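Local coordinates for protein UDP-L-Rhamnose Synthase (Acanthamoeba polyphaga mimivirus, PDB 7JID) that probably makes UDP-L-rhamnose from a UDP-4-keto-6-deoxy sugar, with NADPH-dependent reduction as its last step, and holds NADP and a UDP-sugar in neighbouring pockets, at residues 174-177 with 178-182; 191-195 with 196-200; 220-224 with 225-229; 228-231 with 232-236. One frame throughout, in Å; residues are numbered along the deposited sequence.

The four contacts follow one another along the second half of the chain, after most of the Rossmann-type parallel sheet has been laid down. Contact 1 spans helix 175-181, contact 2 the entry into helix 195-207, and contacts 3 and 4 the first and last parts of helix 224-234, sharing L228 and S229 in its middle. Contacts 1 and 3 have centres about 12 Å apart and both touch the UDP-sugar; contact 4 packs on contact 1 through I231 and L228. Contact 2 meets contact 1 where M192 touches F175 (centres about 16 Å apart) and stays about 9 Å from contact 4 by nearest atoms, 21 Å by centres. F175, K178, Y182 and H224 contribute to the UDP-sugar pocket.

Contact 1 (174-177 with 178-182); sequences SFIT and KILSY. With AWU ([[(2~{R},3~{S},4~{R},5~{R})-5-[2,4-bis(oxidanylidene)pyrimidin-1-yl]-3,4-bis(oxidanyl)oxolan-2-yl]methoxy-oxidanyl-phosphoryl] [(2~{R},3~{R},4~{R},5~{R},6~{S})-6-methyl-3,4,5-tris(oxidanyl)oxan-2-yl] hydrogen phosphate), chain C; EDO (1,2-ethanediol), chain I.
F175 and I179 make the main apolar contact along the short helix 175-181. CG2 of I179 lies over one face of the F175 ring, 4.1 Å from its centroid, and CD1 touches the rim at CE2. I179 holds CG1 between its backbone N and carbonyl carbon (chi1 67°), which leaves CG2 to meet the ring. One residue further on I176 and L180 run side by side, I176 CG2 against L180 CD1 at 4.0 Å.

Backbone bonds begin at the N-cap residue S174, whose O accepts K178 N at 3.0 Å, and continue from F175 O to I179 N. At the other end K178 O takes both S181 N and S181 OG, the hydroxyl at 2.6 Å on an in-plane lone pair.

The polar face serves the UDP-sugar. K178 bends at chi3 to bring NZ to the bridging oxygen O3A at 2.8 Å and to O2A at 3.1 Å, probably offsetting diphosphate charge. The Y182 ring has K178 O over one face and uracil C5 over the other, 3.5 Å above the plane.

F175 and I176 pack on I227 of helix 224-234, L180 meets L228 there, and F175 also touches M192 in the loop before helix 195-207.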
loop_
_atom_site.group_PDB
_atom_site.type_symbol
_atom_site.label_atom_id
_atom_site.label_comp_id
_atom_site.label_asym_id
_atom_site.label_seq_id
_atom_site.Cartn_x
_atom_site.Cartn_y
_atom_site.Cartn_z
ATOM N N SER A 174 1.316 -10.407 -24.166
ATOM C CA SER A 174 2.631 -10.125 -24.787
ATOM C C SER A 174 2.625 -8.753 -25.467
ATOM O O SER A 174 1.708 -8.427 -26.223
ATOM C CB SER A 174 3.045 -11.183 -25.750
ATOM O OG SER A 174 4.252 -10.830 -26.389
ATOM N N PHE A 175 3.632 -7.936 -25.185
ATOM C CA PHE A 175 3.689 -6.537 -25.687
ATOM C C PHE A 175 3.522 -6.515 -27.212
ATOM O O PHE A 175 2.818 -5.638 -27.711
ATOM C CB PHE A 175 5.007 -5.899 -25.244
ATOM C CG PHE A 175 5.243 -4.496 -25.712
ATOM C CD1 PHE A 175 4.845 -3.426 -24.923
ATOM C CD2 PHE A 175 5.911 -4.264 -26.908
ATOM C CE1 PHE A 175 5.133 -2.137 -25.345
ATOM C CE2 PHE A 175 6.144 -2.962 -27.353
ATOM C CZ PHE A 175 5.754 -1.916 -26.561
ATOM N N ILE A 176 4.201 -7.388 -27.954
ATOM C CA ILE A 176 4.148 -7.384 -29.440
ATOM C C ILE A 176 2.722 -7.734 -29.870
ATOM O O ILE A 176 2.176 -7.003 -30.740
ATOM C CB ILE A 176 5.193 -8.317 -30.056
ATOM C CG1 ILE A 176 6.605 -7.811 -29.757
ATOM C CG2 ILE A 176 4.932 -8.498 -31.541
ATOM C CD1 ILE A 176 7.719 -8.566 -30.453
ATOM N N THR A 177 2.109 -8.757 -29.277
ATOM C CA THR A 177 0.691 -9.094 -29.619
ATOM C C THR A 177 -0.172 -7.847 -29.422
ATOM O O THR A 177 -1.045 -7.517 -30.294
ATOM C CB THR A 177 0.153 -10.262 -28.789
ATOM O OG1 THR A 177 1.147 -11.282 -28.862
ATOM C CG2 THR A 177 -1.181 -10.756 -29.312
ATOM N N LYS A 178 -0.003 -7.195 -28.287
ATOM C CA LYS A 178 -0.825 -6.012 -27.962
ATOM C C LYS A 178 -0.599 -4.938 -29.021
ATOM O O LYS A 178 -1.618 -4.450 -29.567
ATOM C CB LYS A 178 -0.548 -5.548 -26.522
ATOM C CG LYS A 178 -1.164 -6.513 -25.518
ATOM C CD LYS A 178 -1.344 -6.001 -24.135
ATOM C CE LYS A 178 -0.018 -5.755 -23.487
ATOM N NZ LYS A 178 -0.202 -5.125 -22.158
ATOM N N ILE A 179 0.647 -4.568 -29.340
ATOM C CA ILE A 179 0.829 -3.368 -30.207
ATOM C C ILE A 179 0.381 -3.702 -31.635
ATOM O O ILE A 179 -0.121 -2.779 -32.294
ATOM C CB ILE A 179 2.232 -2.745 -30.109
ATOM C CG1 ILE A 179 3.332 -3.646 -30.676
ATOM C CG2 ILE A 179 2.469 -2.304 -28.679
ATOM C CD1 ILE A 179 4.643 -2.931 -30.911
ATOM N N LEU A 180 0.417 -4.975 -32.050
ATOM C CA LEU A 180 -0.102 -5.395 -33.371
ATOM C C LEU A 180 -1.610 -5.152 -33.397
ATOM O O LEU A 180 -2.141 -4.889 -34.499
ATOM C CB LEU A 180 0.229 -6.857 -33.656
ATOM C CG LEU A 180 1.645 -7.128 -34.155
ATOM C CD1 LEU A 180 1.946 -8.619 -34.141
ATOM C CD2 LEU A 180 1.883 -6.542 -35.543
ATOM N N SER A 181 -2.266 -5.156 -32.241
ATOM C CA SER A 181 -3.752 -5.100 -32.140
ATOM C C SER A 181 -4.226 -3.649 -32.100
ATOM O O SER A 181 -5.444 -3.423 -32.273
ATOM C CB SER A 181 -4.262 -5.891 -30.953
ATOM O OG SER A 181 -4.146 -5.142 -29.749
ATOM N N TYR A 182 -3.337 -2.690 -31.861
ATOM C CA TYR A 182 -3.734 -1.303 -31.518
ATOM C C TYR A 182 -3.850 -0.479 -32.810
ATOM O O TYR A 182 -2.918 -0.495 -33.617
ATOM C CB TYR A 182 -2.758 -0.674 -30.513
ATOM C CG TYR A 182 -2.837 -1.220 -29.106
ATOM C CD1 TYR A 182 -4.006 -1.746 -28.580
ATOM C CD2 TYR A 182 -1.724 -1.191 -28.272
ATOM C CE1 TYR A 182 -4.063 -2.261 -27.290
ATOM C CE2 TYR A 182 -1.762 -1.729 -26.996
ATOM C CZ TYR A 182 -2.938 -2.240 -26.475
ATOM O OH TYR A 182 -3.028 -2.755 -25.193
HETATM P PA AWU C . -0.908 -1.521 -22.503
HETATM O O1A AWU C . -1.924 -0.554 -22.023
HETATM O O2A AWU C . -1.349 -2.615 -23.460
HETATM O O3A AWU C . -0.173 -2.458 -21.391
HETATM P PB AWU C . 0.010 -2.130 -19.785
HETATM O O1B AWU C . 0.604 -0.736 -19.466
HETATM O O2B AWU C . -1.281 -2.572 -19.061
HETATM O O3B AWU C . 1.191 -3.174 -19.510
HETATM C "C5'" AWU C . 2.396 -4.497 -16.357
HETATM O "O5'" AWU C . 1.781 -4.379 -17.627
HETATM C "C4'" AWU C . 3.905 -4.437 -16.515
HETATM O "O4'" AWU C . 4.574 -4.378 -15.235
HETATM C "C3'" AWU C . 4.259 -3.209 -17.288
HETATM O "O3'" AWU C . 5.603 -3.319 -17.675
HETATM C "C2'" AWU C . 3.478 -3.074 -18.591
HETATM C "C1'" AWU C . 2.041 -3.281 -18.396
HETATM N N1 AWU C . -0.299 1.654 -26.566
HETATM C C2 AWU C . -0.412 2.204 -27.831
HETATM O O2 AWU C . 0.611 2.406 -28.517
HETATM N N3 AWU C . -1.667 2.385 -28.352
HETATM C C4 AWU C . -2.789 2.184 -27.611
HETATM O O4 AWU C . -3.927 2.355 -28.186
HETATM C C5 AWU C . -2.673 1.611 -26.344
HETATM C C6 AWU C . -1.414 1.445 -25.778
HETATM C C1C AWU C . 1.045 1.417 -25.965
HETATM C C2C AWU C . 1.268 1.946 -24.547
HETATM C C3C AWU C . 2.345 0.968 -24.013
HETATM C C4C AWU C . 1.980 -0.292 -24.731
HETATM C C5C AWU C . 1.329 -1.361 -23.879
HETATM C "C6'" AWU C . 1.914 -5.842 -15.820
HETATM O "O2'" AWU C . 3.867 -4.135 -19.437
HETATM O O2C AWU C . 1.756 3.261 -24.628
HETATM O O3C AWU C . 3.633 1.335 -24.475
HETATM O O4C AWU C . 1.038 0.021 -25.748
HETATM O O5C AWU C . 0.253 -0.711 -23.163
HETATM C C1 EDO I . -0.521 -1.783 -35.468
HETATM O O1 EDO I . -1.550 -0.831 -35.682
HETATM C C2 EDO I . -0.227 -2.544 -36.720
HETATM O O2 EDO I . -1.011 -3.727 -36.839
#

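Contact 2 (191-195 with 196-200); sequences SMTIL and DQMIP
I194 and Q197 meet at the N-terminal turn of helix 195-207, which lies beside helix 14-25 on the Rossmann-type sheet, before its edge strand 212-215; I194 is the N-cap residue. Its side chain lies alongside that of Q197, the two pointing the same way: I194 CD1 is 3.7 Å from Q197 OE1 and I194 CG2 is 3.8 Å from Q197 CD, aliphatic branches against the amide. The amide is held there by a further bond, since OE1 accepts from N218 ND2.

The tight side is the one turned to the protein interior. L195 and I199 cross one turn apart, L195 CB to I199 CD1 at 3.9 Å, and both continue onto helix 14-25, L195 against W14, I15 and M18, and I199 against I22. I194 in turn packs on I277, I281 and V284 of helix 277-287. M198 is buried too, but has two conformers, which leaves its approach to T193 doubtful.

The outer side is looser. D196 is partly exposed, but its OD2 accepts I168 N and so ties the helix start to a neighbouring loop.

Backbone bonds are uneven here: I199 N reaches L195 O well at 2.9 Å, while Q197 N to I194 O is weak. The solvent-facing P200 has no N-H for the preceding turn, and its CD lies 4.1 Å from L195 O.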
loop_
_atom_site.group_PDB
_atom_site.type_symbol
_atom_site.label_atom_id
_atom_site.label_comp_id
_atom_site.label_asym_id
_atom_site.label_seq_id
_atom_site.Cartn_x
_atom_site.Cartn_y
_atom_site.Cartn_z
ATOM N N SER A 191 12.860 0.453 -22.208
ATOM C CA SER A 191 13.434 -0.800 -21.694
ATOM C C SER A 191 12.335 -1.845 -21.664
ATOM O O SER A 191 11.273 -1.591 -21.033
ATOM C CB SER A 191 14.064 -0.623 -20.381
ATOM O OG SER A 191 15.256 0.152 -20.453
ATOM N N MET A 192 12.612 -3.016 -22.216
ATOM C CA MET A 192 11.632 -4.122 -22.291
ATOM C C MET A 192 12.319 -5.441 -21.958
ATOM O O MET A 192 13.507 -5.506 -22.047
ATOM C CB MET A 192 10.945 -4.223 -23.657
ATOM C CG MET A 192 10.604 -2.891 -24.261
ATOM S SD MET A 192 9.450 -3.099 -25.638
ATOM C CE MET A 192 9.196 -1.368 -26.131
ATOM N N THR A 193 11.516 -6.440 -21.629
ATOM C CA THR A 193 11.959 -7.771 -21.152
ATOM C C THR A 193 11.513 -8.830 -22.148
ATOM O O THR A 193 10.309 -9.025 -22.294
ATOM C CB THR A 193 11.356 -8.082 -19.784
ATOM O OG1 THR A 193 11.757 -7.091 -18.836
ATOM C CG2 THR A 193 11.839 -9.408 -19.232
ATOM N N ILE A 194 12.469 -9.514 -22.803
ATOM C CA ILE A 194 12.146 -10.689 -23.633
ATOM C C ILE A 194 12.139 -11.925 -22.730
ATOM O O ILE A 194 13.201 -12.320 -22.256
ATOM C CB ILE A 194 13.089 -10.847 -24.833
ATOM C CG1 ILE A 194 13.018 -9.591 -25.727
ATOM C CG2 ILE A 194 12.675 -12.111 -25.573
ATOM C CD1 ILE A 194 14.021 -9.588 -26.804
ATOM N N LEU A 195 10.949 -12.432 -22.416
ATOM C CA LEU A 195 10.823 -13.477 -21.372
ATOM C C LEU A 195 11.495 -14.765 -21.848
ATOM O O LEU A 195 12.069 -15.436 -21.007
ATOM C CB LEU A 195 9.342 -13.708 -21.042
ATOM C CG LEU A 195 8.673 -12.613 -20.227
ATOM C CD1 LEU A 195 7.199 -12.923 -20.049
ATOM C CD2 LEU A 195 9.343 -12.421 -18.876
ATOM N N ASP A 196 11.466 -15.076 -23.146
ATOM C CA ASP A 196 12.133 -16.308 -23.636
ATOM C C ASP A 196 13.622 -16.279 -23.263
ATOM O O ASP A 196 14.168 -17.300 -22.896
ATOM C CB ASP A 196 11.913 -16.508 -25.126
ATOM C CG ASP A 196 10.458 -16.501 -25.494
ATOM O OD1 ASP A 196 9.876 -17.605 -25.608
ATOM O OD2 ASP A 196 9.893 -15.405 -25.685
ATOM N N GLN A 197 14.246 -15.110 -23.319
ATOM C CA GLN A 197 15.675 -14.918 -23.032
ATOM C C GLN A 197 15.932 -14.784 -21.536
ATOM O O GLN A 197 17.011 -15.242 -21.062
ATOM C CB GLN A 197 16.177 -13.709 -23.831
ATOM C CG GLN A 197 16.208 -14.018 -25.310
ATOM C CD GLN A 197 16.375 -12.791 -26.170
ATOM O OE1 GLN A 197 16.778 -11.743 -25.670
ATOM N NE2 GLN A 197 16.060 -12.941 -27.455
ATOM N N MET A 198 15.026 -14.171 -20.785
ATOM C CA MET A 198 15.398 -13.730 -19.426
ATOM C C MET A 198 14.767 -14.645 -18.360
ATOM O O MET A 198 15.233 -14.590 -17.241
ATOM C CB MET A 198 15.080 -12.245 -19.253
ATOM C CG MET A 198 15.821 -11.414 -20.277
ATOM S SD MET A 198 15.852 -9.632 -19.913
ATOM C CE MET A 198 16.956 -9.643 -18.499
ATOM N N ILE A 199 13.794 -15.496 -18.716
ATOM C CA ILE A 199 13.236 -16.438 -17.702
ATOM C C ILE A 199 14.370 -17.358 -17.233
ATOM O O ILE A 199 14.546 -17.506 -16.026
ATOM C CB ILE A 199 11.975 -17.159 -18.199
ATOM C CG1 ILE A 199 10.761 -16.250 -18.043
ATOM C CG2 ILE A 199 11.774 -18.464 -17.420
ATOM C CD1 ILE A 199 9.505 -16.787 -18.649
ATOM N N PRO A 200 15.193 -17.934 -18.138
ATOM C CA PRO A 200 16.300 -18.766 -17.671
ATOM C C PRO A 200 17.249 -18.062 -16.710
ATOM O O PRO A 200 17.762 -18.688 -15.807
ATOM C CB PRO A 200 17.019 -19.117 -18.978
ATOM C CG PRO A 200 15.903 -19.123 -20.001
ATOM C CD PRO A 200 15.058 -17.932 -19.592
#

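Contact 3 (220-224 with 225-229); sequences GLVSH and NEILS. With AWU ([[(2~{R},3~{S},4~{R},5~{R})-5-[2,4-bis(oxidanylidene)pyrimidin-1-yl]-3,4-bis(oxidanyl)oxolan-2-yl]methoxy-oxidanyl-phosphoryl] [(2~{R},3~{R},4~{R},5~{R},6~{S})-6-methyl-3,4,5-tris(oxidanyl)oxan-2-yl] hydrogen phosphate), chain C.
S223 and E226 form a capping box at the start of helix 224-234. S223 OG, placed between its backbone N and carbonyl carbon (chi1 69°), accepts E226 N at 3.0 Å. In return S223 N donates to E226 OE1 at 2.8 Å, on the anti lone pair of that oxygen. Two bonds of opposite sense thus close off the first turn. E226 OE1 also passes V222, 3.3 Å from its CA and 3.5 Å from its CG2.

Around the box the packing is apolar. V222 and I227 cross at about a right angle, V222 CG2 to I227 CG1 at 4.0 Å, and both continue onto helix 277-287.

The first helical residue, H224, reaches the bound UDP-sugar: its NE2 lies 2.8 Å from the ribose hydroxyl O3C, which sits close to the ring plane. F175 and I179 of the neighbouring helix 175-181 touch the imidazole and, with I185, help to place it. Further out, N225 is held by W241 NE1 and N243 ND2, which donate to OD1, and its N is bonded to S187 OG. N225 O is gripped by S229 N and S229 OG from opposite faces of its plane, the hydroxyl at 2.9 Å and 35° out of it.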
loop_
_atom_site.group_PDB
_atom_site.type_symbol
_atom_site.label_atom_id
_atom_site.label_comp_id
_atom_site.label_asym_id
_atom_site.label_seq_id
_atom_site.Cartn_x
_atom_site.Cartn_y
_atom_site.Cartn_z
ATOM N N GLY A 220 19.462 -1.743 -23.146
ATOM C CA GLY A 220 19.149 -0.757 -24.186
ATOM C C GLY A 220 17.662 -0.522 -24.391
ATOM O O GLY A 220 16.806 -0.956 -23.597
ATOM N N LEU A 221 17.377 0.316 -25.379
ATOM C CA LEU A 221 16.037 0.839 -25.698
ATOM C C LEU A 221 15.573 0.406 -27.062
ATOM O O LEU A 221 16.393 0.345 -28.000
ATOM C CB LEU A 221 16.125 2.368 -25.656
ATOM C CG LEU A 221 16.374 3.005 -24.299
ATOM C CD1 LEU A 221 16.599 4.511 -24.474
ATOM C CD2 LEU A 221 15.231 2.692 -23.321
ATOM N N VAL A 222 14.288 0.144 -27.181
ATOM C CA VAL A 222 13.621 -0.106 -28.464
ATOM C C VAL A 222 12.304 0.642 -28.438
ATOM O O VAL A 222 11.673 0.790 -27.377
ATOM C CB VAL A 222 13.429 -1.607 -28.731
ATOM C CG1 VAL A 222 12.398 -2.222 -27.783
ATOM C CG2 VAL A 222 13.147 -1.853 -30.200
ATOM N N SER A 223 11.862 1.079 -29.596
ATOM C CA SER A 223 10.544 1.744 -29.721
ATOM C C SER A 223 9.544 0.818 -30.375
ATOM O O SER A 223 9.920 -0.122 -31.076
ATOM C CB SER A 223 10.605 3.026 -30.496
ATOM O OG SER A 223 10.867 2.734 -31.849
ATOM N N HIS A 224 8.297 1.182 -30.215
ATOM C CA HIS A 224 7.169 0.489 -30.885
ATOM C C HIS A 224 7.430 0.532 -32.395
ATOM O O HIS A 224 7.211 -0.470 -33.073
ATOM C CB HIS A 224 5.854 1.157 -30.517
ATOM C CG HIS A 224 5.611 1.393 -29.065
ATOM N ND1 HIS A 224 6.493 2.120 -28.260
ATOM C CD2 HIS A 224 4.586 1.033 -28.275
ATOM C CE1 HIS A 224 5.983 2.200 -27.041
ATOM N NE2 HIS A 224 4.846 1.527 -27.023
ATOM N N ASN A 225 7.833 1.686 -32.916
ATOM C CA ASN A 225 8.075 1.795 -34.363
ATOM C C ASN A 225 9.190 0.861 -34.783
ATOM O O ASN A 225 9.077 0.268 -35.863
ATOM C CB ASN A 225 8.361 3.233 -34.755
ATOM C CG ASN A 225 7.132 4.103 -34.834
ATOM O OD1 ASN A 225 6.002 3.648 -34.679
ATOM N ND2 ASN A 225 7.391 5.387 -35.014
ATOM N N GLU A 226 10.257 0.731 -33.999
ATOM C CA GLU A 226 11.361 -0.167 -34.425
ATOM C C GLU A 226 10.848 -1.616 -34.485
ATOM O O GLU A 226 11.199 -2.354 -35.424
ATOM C CB GLU A 226 12.570 -0.114 -33.498
ATOM C CG GLU A 226 13.411 1.125 -33.635
ATOM C CD GLU A 226 14.438 1.215 -32.535
ATOM O OE1 GLU A 226 14.009 1.330 -31.406
ATOM O OE2 GLU A 226 15.645 1.173 -32.818
ATOM N N ILE A 227 10.017 -2.026 -33.520
ATOM C CA ILE A 227 9.458 -3.399 -33.457
ATOM C C ILE A 227 8.522 -3.627 -34.647
ATOM O O ILE A 227 8.718 -4.633 -35.355
ATOM C CB ILE A 227 8.713 -3.665 -32.138
ATOM C CG1 ILE A 227 9.687 -3.643 -30.969
ATOM C CG2 ILE A 227 7.973 -5.009 -32.236
ATOM C CD1 ILE A 227 8.974 -3.552 -29.661
ATOM N N LEU A 228 7.625 -2.698 -34.929
ATOM C CA LEU A 228 6.653 -2.908 -36.029
ATOM C C LEU A 228 7.442 -2.900 -37.339
ATOM O O LEU A 228 7.059 -3.627 -38.217
ATOM C CB LEU A 228 5.557 -1.847 -35.990
ATOM C CG LEU A 228 4.636 -2.019 -34.790
ATOM C CD1 LEU A 228 3.811 -0.772 -34.560
ATOM C CD2 LEU A 228 3.766 -3.263 -34.939
ATOM N N SER A 229 8.437 -2.027 -37.460
ATOM C CA SER A 229 9.329 -1.992 -38.664
ATOM C C SER A 229 10.031 -3.357 -38.872
ATOM O O SER A 229 10.130 -3.817 -40.031
ATOM C CB SER A 229 10.287 -0.844 -38.599
ATOM O OG SER A 229 9.615 0.397 -38.689
HETATM P PA AWU C . -0.908 -1.521 -22.503
HETATM O O1A AWU C . -1.924 -0.554 -22.023
HETATM O O2A AWU C . -1.349 -2.615 -23.460
HETATM O O3A AWU C . -0.173 -2.458 -21.391
HETATM P PB AWU C . 0.010 -2.130 -19.785
HETATM O O1B AWU C . 0.604 -0.736 -19.466
HETATM O O2B AWU C . -1.281 -2.572 -19.061
HETATM O O3B AWU C . 1.191 -3.174 -19.510
HETATM C "C5'" AWU C . 2.396 -4.497 -16.357
HETATM O "O5'" AWU C . 1.781 -4.379 -17.627
HETATM C "C4'" AWU C . 3.905 -4.437 -16.515
HETATM O "O4'" AWU C . 4.574 -4.378 -15.235
HETATM C "C3'" AWU C . 4.259 -3.209 -17.288
HETATM O "O3'" AWU C . 5.603 -3.319 -17.675
HETATM C "C2'" AWU C . 3.478 -3.074 -18.591
HETATM C "C1'" AWU C . 2.041 -3.281 -18.396
HETATM N N1 AWU C . -0.299 1.654 -26.566
HETATM C C2 AWU C . -0.412 2.204 -27.831
HETATM O O2 AWU C . 0.611 2.406 -28.517
HETATM N N3 AWU C . -1.667 2.385 -28.352
HETATM C C4 AWU C . -2.789 2.184 -27.611
HETATM O O4 AWU C . -3.927 2.355 -28.186
HETATM C C5 AWU C . -2.673 1.611 -26.344
HETATM C C6 AWU C . -1.414 1.445 -25.778
HETATM C C1C AWU C . 1.045 1.417 -25.965
HETATM C C2C AWU C . 1.268 1.946 -24.547
HETATM C C3C AWU C . 2.345 0.968 -24.013
HETATM C C4C AWU C . 1.980 -0.292 -24.731
HETATM C C5C AWU C . 1.329 -1.361 -23.879
HETATM C "C6'" AWU C . 1.914 -5.842 -15.820
HETATM O "O2'" AWU C . 3.867 -4.135 -19.437
HETATM O O2C AWU C . 1.756 3.261 -24.628
HETATM O O3C AWU C . 3.633 1.335 -24.475
HETATM O O4C AWU C . 1.038 0.021 -25.748
HETATM O O5C AWU C . 0.253 -0.711 -23.163
#

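Contact 4 (228-231 with 232-236); sequences LSLI and RDIHK
I231 O takes two backbone donors, H235 N at 2.9 Å and K236 N at 3.0 Å, as helix 224-234 runs out at its C-terminus. The second bond closes a pi-turn, five residues on rather than four. Before it the alpha-helical pattern is regular, with L228 O, S229 O and L230 O accepting from R232, D233 and I234 in turn. H235 is the first residue to leave helical backbone angles.

On one flank the side chains continue the helix packing. I231 and K236 lie side by side with I231 CG2 4.0 Å from K236 CD, so CD of the lysine lies against the I231 side chain while its amino end leads away. L230 meets I234 more loosely, L230 CD2 to I234 CD1 at 4.3 Å. I231 packs on I176 and L180 of helix 175-181 and on V285 of helix 277-287, joining three helices. CG2 of I234 rests over the centre of the H235 imidazole, whose NE2 is bonded to V285 O.

The other flank is polar. With CG of R232 anti to the backbone N (chi1 178°) and the chain bent at chi3, the guanidinium returns to D233 and grips the carboxylate side-on. R232 NE meets D233 OD1 at 2.9 Å from above the carboxylate plane, and NH2 meets OD2 at 3.1 Å on the syn side. S229 lies against the guanidinium, its CA over one face. A water in the guanidinium plane accepts from R232 NH2 at 2.8 Å and donates to S229 OG, a hydroxyl that itself bonds to N225 O.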
loop_
_atom_site.group_PDB
_atom_site.type_symbol
_atom_site.label_atom_id
_atom_site.label_comp_id
_atom_site.label_asym_id
_atom_site.label_seq_id
_atom_site.Cartn_x
_atom_site.Cartn_y
_atom_site.Cartn_z
ATOM N N LEU A 228 7.625 -2.698 -34.929
ATOM C CA LEU A 228 6.653 -2.908 -36.029
ATOM C C LEU A 228 7.442 -2.900 -37.339
ATOM O O LEU A 228 7.059 -3.627 -38.217
ATOM C CB LEU A 228 5.557 -1.847 -35.990
ATOM C CG LEU A 228 4.636 -2.019 -34.790
ATOM C CD1 LEU A 228 3.811 -0.772 -34.560
ATOM C CD2 LEU A 228 3.766 -3.263 -34.939
ATOM N N SER A 229 8.437 -2.027 -37.460
ATOM C CA SER A 229 9.329 -1.992 -38.664
ATOM C C SER A 229 10.031 -3.357 -38.872
ATOM O O SER A 229 10.130 -3.817 -40.031
ATOM C CB SER A 229 10.287 -0.844 -38.599
ATOM O OG SER A 229 9.615 0.397 -38.689
ATOM N N LEU A 230 10.514 -4.034 -37.825
ATOM C CA LEU A 230 11.102 -5.388 -38.013
ATOM C C LEU A 230 10.059 -6.384 -38.489
ATOM O O LEU A 230 10.377 -7.209 -39.353
ATOM C CB LEU A 230 11.718 -5.865 -36.716
ATOM C CG LEU A 230 13.034 -5.203 -36.347
ATOM C CD1 LEU A 230 13.409 -5.562 -34.923
ATOM C CD2 LEU A 230 14.136 -5.617 -37.330
ATOM N N ILE A 231 8.853 -6.334 -37.933
ATOM C CA ILE A 231 7.805 -7.299 -38.350
ATOM C C ILE A 231 7.514 -7.044 -39.830
ATOM O O ILE A 231 7.439 -8.013 -40.599
ATOM C CB ILE A 231 6.567 -7.134 -37.462
ATOM C CG1 ILE A 231 6.875 -7.605 -36.044
ATOM C CG2 ILE A 231 5.385 -7.831 -38.096
ATOM C CD1 ILE A 231 5.828 -7.228 -35.007
ATOM N N ARG A 232 7.426 -5.778 -40.215
ATOM C CA ARG A 232 7.144 -5.409 -41.616
ATOM C C ARG A 232 8.277 -5.918 -42.516
ATOM O O ARG A 232 7.995 -6.609 -43.528
ATOM C CB ARG A 232 7.019 -3.899 -41.766
ATOM C CG ARG A 232 6.766 -3.404 -43.187
ATOM C CD ARG A 232 6.948 -1.897 -43.269
ATOM N NE ARG A 232 8.319 -1.568 -42.935
ATOM C CZ ARG A 232 8.741 -0.451 -42.373
ATOM N NH1 ARG A 232 7.895 0.503 -42.015
ATOM N NH2 ARG A 232 10.030 -0.323 -42.106
ATOM N N ASP A 233 9.509 -5.596 -42.145
ATOM C CA ASP A 233 10.704 -5.805 -43.002
ATOM C C ASP A 233 11.131 -7.276 -43.029
ATOM O O ASP A 233 11.779 -7.657 -44.025
ATOM C CB ASP A 233 11.837 -4.898 -42.546
ATOM C CG ASP A 233 11.529 -3.442 -42.807
ATOM O OD1 ASP A 233 10.662 -3.167 -43.646
ATOM O OD2 ASP A 233 12.187 -2.590 -42.213
ATOM N N ILE A 234 10.798 -8.078 -42.026
ATOM C CA ILE A 234 11.127 -9.532 -41.984
ATOM C C ILE A 234 9.971 -10.343 -42.594
ATOM O O ILE A 234 10.261 -11.243 -43.424
ATOM C CB ILE A 234 11.549 -9.995 -40.584
ATOM C CG1 ILE A 234 12.838 -9.312 -40.136
ATOM C CG2 ILE A 234 11.719 -11.510 -40.525
ATOM C CD1 ILE A 234 13.145 -9.553 -38.700
ATOM N N HIS A 235 8.720 -10.049 -42.250
ATOM C CA HIS A 235 7.570 -10.932 -42.586
ATOM C C HIS A 235 6.469 -10.267 -43.415
ATOM O O HIS A 235 5.843 -10.989 -44.231
ATOM C CB HIS A 235 6.927 -11.433 -41.305
ATOM C CG HIS A 235 7.794 -12.336 -40.512
ATOM N ND1 HIS A 235 8.257 -13.549 -40.996
ATOM C CD2 HIS A 235 8.291 -12.200 -39.267
ATOM C CE1 HIS A 235 8.988 -14.138 -40.075
ATOM N NE2 HIS A 235 9.006 -13.331 -38.980
ATOM N N LYS A 236 6.121 -9.023 -43.122
ATOM C CA LYS A 236 4.827 -8.408 -43.533
ATOM C C LYS A 236 5.058 -7.103 -44.280
ATOM O O LYS A 236 4.883 -6.011 -43.748
ATOM C CB LYS A 236 3.935 -8.200 -42.312
ATOM C CG LYS A 236 3.462 -9.476 -41.642
ATOM C CD LYS A 236 2.482 -9.191 -40.539
ATOM C CE LYS A 236 1.976 -10.445 -39.875
ATOM N NZ LYS A 236 1.070 -11.207 -40.763
HETATM O O HOH W 1 11.073 1.882 -40.676
#